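Local coordinates for protein putative cytochrome P450 120 (Synechocystis sp., PDB 2VE4) that binds a thiolate-ligated haem in a cytochrome P450 fold and probably acts as a monooxygenase, inserting an oxygen atom from O2 into an organic substrate, at the protoporphyrin IX containing Fe site. Numbering follows the deposited sequence.

The protoporphyrin IX containing Fe site. Residues 93, 101, 105, 112, 254-255, 258-259, 262, 312, 317-318, 323, 344, 346, 383-385, 389, 391-393, 396-397. With HEM (protoporphyrin IX containing Fe), chain B.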
# COMPACT_ATOMS: atom_id res chain seq x y z
N LEU A 93 12.71 -1.50 6.90
CA LEU A 93 11.94 -0.68 7.81
C LEU A 93 10.83 -1.51 8.49
O LEU A 93 10.65 -1.45 9.72
CB LEU A 93 11.35 0.54 7.08
CG LEU A 93 10.65 1.61 7.91
CD1 LEU A 93 11.64 2.31 8.82
CD2 LEU A 93 9.92 2.63 7.06
N HIS A 101 13.99 1.39 13.96
CA HIS A 101 12.83 1.82 13.17
C HIS A 101 12.59 3.34 13.23
O HIS A 101 12.35 3.97 12.18
CB HIS A 101 11.55 1.06 13.55
CG HIS A 101 10.32 1.58 12.85
ND1 HIS A 101 9.42 2.42 13.46
CD2 HIS A 101 9.88 1.40 11.58
CE1 HIS A 101 8.46 2.73 12.60
NE2 HIS A 101 8.71 2.12 11.46
N ARG A 105 13.06 5.36 9.75
CA ARG A 105 11.90 6.13 9.29
C ARG A 105 12.21 7.59 8.98
O ARG A 105 11.63 8.12 8.03
CB ARG A 105 10.69 6.02 10.24
CG ARG A 105 9.47 5.45 9.51
CD ARG A 105 8.23 5.42 10.31
NE ARG A 105 7.22 6.39 9.87
CZ ARG A 105 6.15 6.09 9.13
NH1 ARG A 105 5.92 4.85 8.73
NH2 ARG A 105 5.29 7.05 8.79
N PHE A 112 10.82 11.57 0.54
CA PHE A 112 9.39 11.90 0.45
C PHE A 112 8.98 13.30 0.92
O PHE A 112 7.77 13.55 1.15
CB PHE A 112 8.55 10.87 1.24
CG PHE A 112 8.72 9.46 0.78
CD1 PHE A 112 9.38 8.54 1.58
CD2 PHE A 112 8.21 9.04 -0.44
CE1 PHE A 112 9.55 7.21 1.15
CE2 PHE A 112 8.36 7.73 -0.88
CZ PHE A 112 9.03 6.81 -0.08
N ALA A 254 6.67 -2.37 -0.77
CA ALA A 254 5.61 -1.55 -0.15
C ALA A 254 4.75 -0.66 -1.08
O ALA A 254 3.60 -0.38 -0.78
CB ALA A 254 6.17 -0.74 1.01
N GLY A 255 5.28 -0.22 -2.20
CA GLY A 255 4.48 0.55 -3.14
C GLY A 255 3.76 -0.24 -4.22
O GLY A 255 2.83 0.26 -4.82
N THR A 258 -0.15 -2.26 -3.57
CA THR A 258 -0.93 -1.16 -2.99
C THR A 258 -1.27 -0.12 -4.06
O THR A 258 -2.42 0.05 -4.41
CB THR A 258 -0.19 -0.48 -1.82
OG1 THR A 258 1.18 -0.22 -2.19
CG2 THR A 258 -0.23 -1.35 -0.57
N LEU A 259 -0.25 0.53 -4.62
CA LEU A 259 -0.51 1.60 -5.58
C LEU A 259 -1.16 1.11 -6.88
O LEU A 259 -1.97 1.83 -7.47
CB LEU A 259 0.75 2.44 -5.85
CG LEU A 259 0.57 3.75 -6.61
CD1 LEU A 259 -0.51 4.57 -5.99
CD2 LEU A 259 1.87 4.51 -6.67
N ALA A 262 -4.82 0.78 -6.03
CA ALA A 262 -5.38 2.13 -5.97
C ALA A 262 -5.68 2.69 -7.35
O ALA A 262 -6.76 3.23 -7.56
CB ALA A 262 -4.44 3.07 -5.22
N LEU A 312 -10.16 5.37 -2.22
CA LEU A 312 -9.40 4.69 -1.17
C LEU A 312 -10.23 4.19 0.04
O LEU A 312 -9.78 3.33 0.80
CB LEU A 312 -8.27 5.59 -0.67
CG LEU A 312 -7.01 5.85 -1.52
CD1 LEU A 312 -6.29 7.08 -1.02
CD2 LEU A 312 -6.07 4.68 -1.51
N PRO A 317 -6.72 -0.60 -0.62
CA PRO A 317 -5.61 -1.44 -1.11
C PRO A 317 -4.96 -2.30 -0.02
O PRO A 317 -4.57 -3.43 -0.31
CB PRO A 317 -4.60 -0.43 -1.65
CG PRO A 317 -5.44 0.83 -1.90
CD PRO A 317 -6.40 0.83 -0.78
N VAL A 318 -4.84 -1.77 1.19
CA VAL A 318 -4.37 -2.54 2.34
C VAL A 318 -5.56 -2.85 3.23
O VAL A 318 -6.20 -1.96 3.78
CB VAL A 318 -3.28 -1.80 3.18
CG1 VAL A 318 -2.87 -2.64 4.37
CG2 VAL A 318 -2.08 -1.51 2.34
N ARG A 323 -0.37 -6.24 14.99
CA ARG A 323 0.58 -5.74 15.96
C ARG A 323 0.68 -6.81 17.03
O ARG A 323 -0.21 -7.64 17.14
CB ARG A 323 0.11 -4.42 16.59
CG ARG A 323 -0.05 -3.24 15.64
CD ARG A 323 1.29 -2.65 15.19
NE ARG A 323 1.09 -1.44 14.40
CZ ARG A 323 0.89 -1.42 13.08
NH1 ARG A 323 0.86 -2.54 12.37
NH2 ARG A 323 0.71 -0.26 12.47
N TYR A 344 -6.14 -5.12 13.22
CA TYR A 344 -7.10 -4.11 12.85
C TYR A 344 -7.47 -4.20 11.39
O TYR A 344 -6.74 -4.77 10.57
CB TYR A 344 -6.63 -2.71 13.23
CG TYR A 344 -5.59 -2.11 12.34
CD1 TYR A 344 -4.22 -2.32 12.58
CD2 TYR A 344 -5.96 -1.27 11.28
CE1 TYR A 344 -3.26 -1.74 11.78
CE2 TYR A 344 -5.01 -0.69 10.47
CZ TYR A 344 -3.66 -0.93 10.72
OH TYR A 344 -2.74 -0.34 9.91
N ILE A 346 -8.90 -2.28 8.31
CA ILE A 346 -9.15 -1.09 7.51
C ILE A 346 -10.41 -1.23 6.68
O ILE A 346 -11.25 -0.34 6.71
CB ILE A 346 -7.93 -0.72 6.64
CG1 ILE A 346 -6.74 -0.33 7.53
CG2 ILE A 346 -8.27 0.40 5.66
CD1 ILE A 346 -5.39 -0.29 6.82
N PRO A 383 -6.91 4.67 5.13
CA PRO A 383 -6.35 3.85 4.07
C PRO A 383 -4.82 3.66 4.18
O PRO A 383 -4.27 2.74 3.59
CB PRO A 383 -6.73 4.62 2.80
CG PRO A 383 -6.88 6.03 3.24
CD PRO A 383 -7.49 5.92 4.60
N PHE A 384 -4.16 4.50 4.98
CA PHE A 384 -2.69 4.47 5.14
C PHE A 384 -2.28 4.05 6.56
O PHE A 384 -1.10 4.14 6.95
CB PHE A 384 -2.08 5.83 4.77
CG PHE A 384 -2.29 6.24 3.30
CD1 PHE A 384 -3.24 7.21 2.97
CD2 PHE A 384 -1.53 5.66 2.27
CE1 PHE A 384 -3.43 7.63 1.59
CE2 PHE A 384 -1.71 6.06 0.91
CZ PHE A 384 -2.68 7.03 0.57
N GLY A 385 -3.25 3.51 7.31
CA GLY A 385 -3.03 3.15 8.72
C GLY A 385 -2.93 4.42 9.53
O GLY A 385 -3.57 5.44 9.19
N ARG A 389 3.69 3.50 12.29
CA ARG A 389 3.89 2.74 11.07
C ARG A 389 2.99 3.22 9.94
O ARG A 389 2.75 2.50 8.97
CB ARG A 389 3.62 1.26 11.34
CG ARG A 389 4.55 0.63 12.34
CD ARG A 389 5.65 -0.12 11.67
NE ARG A 389 6.50 -0.78 12.64
CZ ARG A 389 7.65 -1.38 12.35
NH1 ARG A 389 8.08 -1.40 11.08
NH2 ARG A 389 8.37 -1.96 13.33
N CYS A 391 1.64 4.83 6.60
CA CYS A 391 2.32 4.73 5.32
C CYS A 391 3.42 5.78 5.21
O CYS A 391 3.17 6.97 5.36
CB CYS A 391 1.35 4.90 4.16
SG CYS A 391 2.09 4.55 2.60
N LEU A 392 4.65 5.35 4.98
CA LEU A 392 5.74 6.26 4.74
C LEU A 392 5.64 6.87 3.34
O LEU A 392 6.20 7.93 3.08
CB LEU A 392 7.09 5.56 4.95
CG LEU A 392 8.34 6.40 4.69
CD1 LEU A 392 8.63 7.36 5.84
CD2 LEU A 392 9.54 5.49 4.42
N GLY A 393 4.89 6.21 2.45
CA GLY A 393 4.79 6.62 1.06
C GLY A 393 3.46 7.21 0.64
O GLY A 393 3.22 7.34 -0.56
N PHE A 396 3.76 10.43 -1.69
CA PHE A 396 4.20 9.87 -2.99
C PHE A 396 3.05 9.17 -3.72
O PHE A 396 2.84 9.41 -4.90
CB PHE A 396 5.33 8.87 -2.77
CG PHE A 396 5.88 8.23 -4.04
CD1 PHE A 396 6.85 8.88 -4.81
CD2 PHE A 396 5.47 6.94 -4.43
CE1 PHE A 396 7.37 8.28 -5.96
CE2 PHE A 396 6.00 6.32 -5.59
CZ PHE A 396 6.93 6.98 -6.35
N ALA A 397 2.34 8.30 -2.99
CA ALA A 397 1.17 7.55 -3.49
C ALA A 397 0.08 8.50 -3.95
O ALA A 397 -0.52 8.27 -4.99
CB ALA A 397 0.61 6.58 -2.39
CHA HEM B . 2.90 0.95 5.34
CHB HEM B . -1.19 1.60 2.85
CHC HEM B . 1.34 3.03 -1.07
CHD HEM B . 5.39 2.82 1.62
C1A HEM B . 1.56 1.04 5.03
C2A HEM B . 0.44 0.79 5.91
C3A HEM B . -0.70 0.98 5.22
C4A HEM B . -0.33 1.33 3.88
CMA HEM B . -2.14 0.83 5.74
CAA HEM B . 0.52 0.42 7.40
CBA HEM B . 0.90 -1.04 7.61
CGA HEM B . 0.40 -1.48 8.96
O1A HEM B . -0.64 -0.97 9.41
O2A HEM B . 1.02 -2.33 9.63
C1B HEM B . -0.84 2.08 1.60
C2B HEM B . -1.79 2.53 0.60
C3B HEM B . -1.12 2.91 -0.48
C4B HEM B . 0.30 2.73 -0.22
CMB HEM B . -3.32 2.57 0.72
CAB HEM B . -1.87 3.48 -1.72
CBB HEM B . -1.32 3.64 -2.90
C1C HEM B . 2.65 3.10 -0.69
C2C HEM B . 3.78 3.50 -1.51
C3C HEM B . 4.90 3.43 -0.75
C4C HEM B . 4.50 3.00 0.57
CMC HEM B . 3.67 3.94 -2.98
CAC HEM B . 6.38 3.74 -1.12
CBC HEM B . 6.69 4.49 -2.18
C1D HEM B . 5.16 2.24 2.84
C2D HEM B . 6.16 1.84 3.83
C3D HEM B . 5.37 1.25 4.98
C4D HEM B . 3.98 1.34 4.58
CMD HEM B . 7.70 1.95 3.81
CAD HEM B . 6.00 0.70 6.29
CBD HEM B . 6.17 1.87 7.25
CGD HEM B . 6.82 1.46 8.55
O1D HEM B . 7.29 2.38 9.28
O2D HEM B . 6.88 0.23 8.87
NA HEM B . 1.05 1.36 3.80
NB HEM B . 0.44 2.22 1.07
NC HEM B . 3.13 2.82 0.57
ND HEM B . 3.90 1.92 3.31
FE HEM B . 2.26 2.23 2.20
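The haem lies as a flat plate in a deep slot between helix 241-269 and the cysteine loop, almost wholly buried, with 781 of its 832 Å² hidden by protein. On the proximal floor, Cys391, its SG anti to the backbone N (chi1 -172°), reaches up to bind the iron at 2.4 Å from SG to FE, leaving the metal near square pyramidal with the four pyrrole nitrogens; no distal ligand is modelled, though a water may go unseen. Phe384 tips the CD2-CE2 edge of its tilted ring onto pyrrole B from the proximal side, CE2 3.5 Å from HEM C3B, while Gly393 lays its CA over the face of pyrrole C and Ala397 CB packs under the pyrrole B vinyl (CBB). Helix 241-269 forms the distal lid, facing the side of the iron where P450s bind O2. Gly255 CA rests over pyrrole C opposite Gly393, Ala254 CB over the C1D-CHD rim, and Thr258 CB over pyrrole B. Thr258, the threonine of the P450 AGxxT motif, holds OG1 in the crowded position (chi1 47°), from which it hydrogen-bonds back to Ala254 O at 2.8 Å. Val318 closes the lid on the other flank, CG2 down on the meso carbon CHB. Vinyl and methyl rims meet walls of Leu259, Ala262, Leu312, Pro317 and Phe396. Even the propionate edge is walled, by polar groups. Arg323 NH1 salt-bridges O2A of the A propionate (2.7 Å), nearly in the guanidinium plane, and Arg389 NH1 salt-bridges O2D of the D propionate while also donating to Leu93 O. His101 CD2 lies over one face of the Arg389 guanidinium, near its rim. The D propionate's other oxygen, O1D, accepts from Arg105 NH1 at 2.9 Å, also a salt bridge, and, nearly straight (176° at H) and in the imidazole plane, from His101 NE2 at 2.6 Å.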